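Local coordinates for Cd1 (Flavonifractor plautii, PDB 7D3B), which is a flavodoxin-family protein that binds FMN and probably acts as an NADPH-dependent flavin reductase, at residues Arg108-Asn113 with Ala161-Trp166. Residues are numbered along the deposited sequence; the frame is centred on the assembly and turned at random.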
ATOM      1  N   ARG A 108       9.920   7.350   3.186  1.00 48.04           N
ATOM      2  CA  ARG A 108      10.493   7.622   1.879  1.00 48.93           C
ATOM      3  C   ARG A 108       9.490   8.110   0.845  1.00 48.61           C
ATOM      4  O   ARG A 108       9.891   8.825  -0.084  1.00 48.11           O
ATOM      5  CB  ARG A 108      11.169   6.355   1.330  1.00 53.05           C
ATOM      6  CG  ARG A 108      12.391   5.911   2.102  1.00 59.07           C
ATOM      7  CD  ARG A 108      13.543   6.863   1.844  1.00 61.77           C
ATOM      8  NE  ARG A 108      13.696   7.161   0.421  1.00 57.80           N
ATOM      9  CZ  ARG A 108      14.434   6.440  -0.419  1.00 61.10           C
ATOM     10  NH1 ARG A 108      15.087   5.364   0.020  1.00 59.41           N
ATOM     11  NH2 ARG A 108      14.518   6.792  -1.704  1.00 57.22           N
HETATM   12  N   MSE A 109       8.211   7.766   0.986  1.00 38.49           N
HETATM   13  CA  MSE A 109       7.299   7.774  -0.147  1.00 31.85           C
HETATM   14  C   MSE A 109       6.021   8.502   0.130  1.00 30.87           C
HETATM   15  O   MSE A 109       5.166   8.612  -0.750  1.00 30.64           O
HETATM   16  CB  MSE A 109       6.964   6.342  -0.568  1.00 32.47           C
HETATM   17  CG  MSE A 109       8.135   5.574  -1.137  1.00 47.87           C
HETATM   18 SE   MSE A 109       8.884   6.435  -2.728  1.00 59.85          SE
HETATM   19  CE  MSE A 109       7.363   6.241  -3.943  1.00 62.16           C
ATOM     20  N   ASP A 110       5.855   8.972   1.363  1.00 36.45           N
ATOM     21  CA  ASP A 110       4.642   9.710   1.688  1.00 34.62           C
ATOM     22  C   ASP A 110       4.522  10.916   0.767  1.00 31.57           C
ATOM     23  O   ASP A 110       5.431  11.747   0.703  1.00 26.81           O
ATOM     24  CB  ASP A 110       4.658  10.153   3.146  1.00 31.07           C
ATOM     25  CG  ASP A 110       3.333  10.732   3.577  1.00 40.43           C
ATOM     26  OD1 ASP A 110       3.084  11.920   3.272  1.00 46.24           O
ATOM     27  OD2 ASP A 110       2.535   9.991   4.197  1.00 45.81           O
ATOM     28  N   ARG A 111       3.416  11.002   0.022  1.00 29.38           N
ATOM     29  CA  ARG A 111       3.279  12.107  -0.918  1.00 29.12           C
ATOM     30  C   ARG A 111       3.205  13.433  -0.180  1.00 33.87           C
ATOM     31  O   ARG A 111       3.836  14.417  -0.586  1.00 35.23           O
ATOM     32  CB  ARG A 111       2.057  11.905  -1.815  1.00 31.40           C
ATOM     33  CG  ARG A 111       1.598  13.168  -2.512  1.00 44.62           C
ATOM     34  CD  ARG A 111       0.775  12.916  -3.778  1.00 50.14           C
ATOM     35  NE  ARG A 111       1.588  13.125  -4.970  1.00 54.92           N
ATOM     36  CZ  ARG A 111       2.146  12.146  -5.673  1.00 64.20           C
ATOM     37  NH1 ARG A 111       2.875  12.439  -6.737  1.00 65.05           N
ATOM     38  NH2 ARG A 111       1.966  10.875  -5.324  1.00 65.51           N
ATOM     39  N   GLY A 112       2.462  13.474   0.923  1.00 31.48           N
ATOM     40  CA  GLY A 112       2.387  14.680   1.712  1.00 28.81           C
ATOM     41  C   GLY A 112       3.749  15.202   2.128  1.00 33.47           C
ATOM     42  O   GLY A 112       4.100  16.351   1.842  1.00 34.20           O
ATOM     43  N   ASN A 113       4.535  14.361   2.808  1.00 38.39           N
ATOM     44  CA  ASN A 113       5.819  14.825   3.324  1.00 33.45           C
ATOM     45  C   ASN A 113       6.779  15.184   2.209  1.00 29.08           C
ATOM     46  O   ASN A 113       7.641  16.042   2.404  1.00 32.58           O
ATOM     47  CB  ASN A 113       6.445  13.774   4.237  1.00 26.95           C
ATOM     48  CG  ASN A 113       5.558  13.441   5.406  1.00 40.84           C
ATOM     49  OD1 ASN A 113       4.931  14.326   5.997  1.00 38.93           O
ATOM     50  ND2 ASN A 113       5.474  12.163   5.739  1.00 51.76           N
ATOM     51  N   ALA A 161      -0.298   1.337  -1.628  1.00 33.93           N
ATOM     52  CA  ALA A 161      -0.538   2.425  -2.571  1.00 25.71           C
ATOM     53  C   ALA A 161      -0.891   3.721  -1.852  1.00 28.56           C
ATOM     54  O   ALA A 161      -0.608   4.812  -2.365  1.00 24.46           O
ATOM     55  CB  ALA A 161      -1.645   2.046  -3.559  1.00 22.03           C
ATOM     56  N   LEU A 162      -1.485   3.627  -0.660  1.00 30.02           N
ATOM     57  CA  LEU A 162      -2.044   4.815  -0.023  1.00 34.09           C
ATOM     58  C   LEU A 162      -0.957   5.830   0.334  1.00 29.20           C
ATOM     59  O   LEU A 162      -1.122   7.024   0.080  1.00 28.96           O
ATOM     60  CB  LEU A 162      -2.873   4.409   1.203  1.00 33.41           C
ATOM     61  CG  LEU A 162      -3.442   5.508   2.114  1.00 28.39           C
ATOM     62  CD1 LEU A 162      -4.769   5.079   2.715  1.00 25.82           C
ATOM     63  CD2 LEU A 162      -2.470   5.790   3.222  1.00 22.05           C
ATOM     64  N   THR A 163       0.172   5.373   0.876  1.00 28.89           N
ATOM     65  CA  THR A 163       1.208   6.311   1.311  1.00 33.94           C
ATOM     66  C   THR A 163       1.680   7.224   0.196  1.00 36.19           C
ATOM     67  O   THR A 163       1.771   8.439   0.427  1.00 36.56           O
ATOM     68  CB  THR A 163       2.402   5.556   1.902  1.00 32.75           C
ATOM     69  OG1 THR A 163       2.006   4.887   3.103  1.00 31.96           O
ATOM     70  CG2 THR A 163       3.528   6.545   2.238  1.00 31.86           C
ATOM     71  N   PRO A 164       2.038   6.736  -0.988  1.00 39.10           N
ATOM     72  CA  PRO A 164       2.401   7.629  -2.096  1.00 36.69           C
ATOM     73  C   PRO A 164       1.225   8.080  -2.955  1.00 32.18           C
ATOM     74  O   PRO A 164       1.438   8.840  -3.906  1.00 35.32           O
ATOM     75  CB  PRO A 164       3.356   6.748  -2.915  1.00 39.85           C
ATOM     76  CG  PRO A 164       2.740   5.354  -2.765  1.00 34.41           C
ATOM     77  CD  PRO A 164       2.197   5.311  -1.344  1.00 34.87           C
HETATM   78  N   MSE A 165       0.007   7.641  -2.646  1.00 29.42           N
HETATM   79  CA  MSE A 165      -1.178   7.962  -3.437  1.00 32.21           C
HETATM   80  C   MSE A 165      -1.034   7.519  -4.887  1.00 33.34           C
HETATM   81  O   MSE A 165      -1.467   8.211  -5.810  1.00 37.80           O
HETATM   82  CB  MSE A 165      -1.493   9.463  -3.367  1.00 26.06           C
HETATM   83  CG  MSE A 165      -2.256   9.854  -2.122  1.00 46.02           C
HETATM   84 SE   MSE A 165      -2.636  11.788  -1.912  1.00 54.50          SE
HETATM   85  CE  MSE A 165      -3.427  12.158  -3.674  1.00 39.81           C
ATOM     86  N   TRP A 166      -0.411   6.366  -5.096  1.00 36.99           N
ATOM     87  CA  TRP A 166      -0.473   5.764  -6.415  1.00 27.58           C
ATOM     88  C   TRP A 166      -1.921   5.393  -6.718  1.00 31.91           C
ATOM     89  O   TRP A 166      -2.707   5.082  -5.820  1.00 33.46           O
ATOM     90  CB  TRP A 166       0.452   4.554  -6.499  1.00 27.24           C
ATOM     91  CG  TRP A 166       1.889   4.972  -6.443  1.00 35.95           C
ATOM     92  CD1 TRP A 166       2.370   6.236  -6.617  1.00 30.72           C
ATOM     93  CD2 TRP A 166       3.037   4.138  -6.185  1.00 30.06           C
ATOM     94  NE1 TRP A 166       3.743   6.248  -6.479  1.00 28.35           N
ATOM     95  CE2 TRP A 166       4.174   4.973  -6.218  1.00 27.61           C
ATOM     96  CE3 TRP A 166       3.212   2.772  -5.928  1.00 28.15           C
ATOM     97  CZ2 TRP A 166       5.469   4.487  -6.000  1.00 24.98           C
ATOM     98  CZ3 TRP A 166       4.509   2.292  -5.710  1.00 22.08           C
ATOM     99  CH2 TRP A 166       5.610   3.148  -5.752  1.00 23.08           C
TER
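The carbonyl oxygen of Thr163 accepts one N-H bond from residues 108-113, from the backbone N of Arg111 at 3.1 Å and fairly straight (159° at the hydrogen), with a weaker CA-H...O contact from Asp110 beside it. This pairing illustrates how one helix end can be held at the start of another. Asp110 sits at the junction of helices 96-109 and 111-123 as the N-cap of the second; its OD1 accepts from the backbone N of Asn113 on the anti side, slightly out of the carboxylate plane. Thr163 CG2 packs on Asp110 CA at 3.4 Å, and Pro164 CA makes a CA-H...O contact with Met109 O (3.2 Å). The chain leaving helix 153-162 closes in a Schellman motif at Met165. Arg111, extended at its first torsion (162°) and bent at chi3, has Pro164 O at its guanidinium edge, near the plane, in a weak bond of doubtful geometry; the Arg111 and Met165 side chains cross at about a right angle, CD lying 4.0 Å from SE. Beyond, Pro164 CG sits over the centre of one face of the Trp166 ring, while the folded Met109 side chain, which also touches Leu74 and Leu78 of helix 70-79, brings CE obliquely to Trp166 CZ2, doubtfully close. The Thr163 carbonyl thus meets an N-H in the first turn of helix 111-123, and a long, weak ion pair with Asp136 would favour the positive charge of buried Arg111.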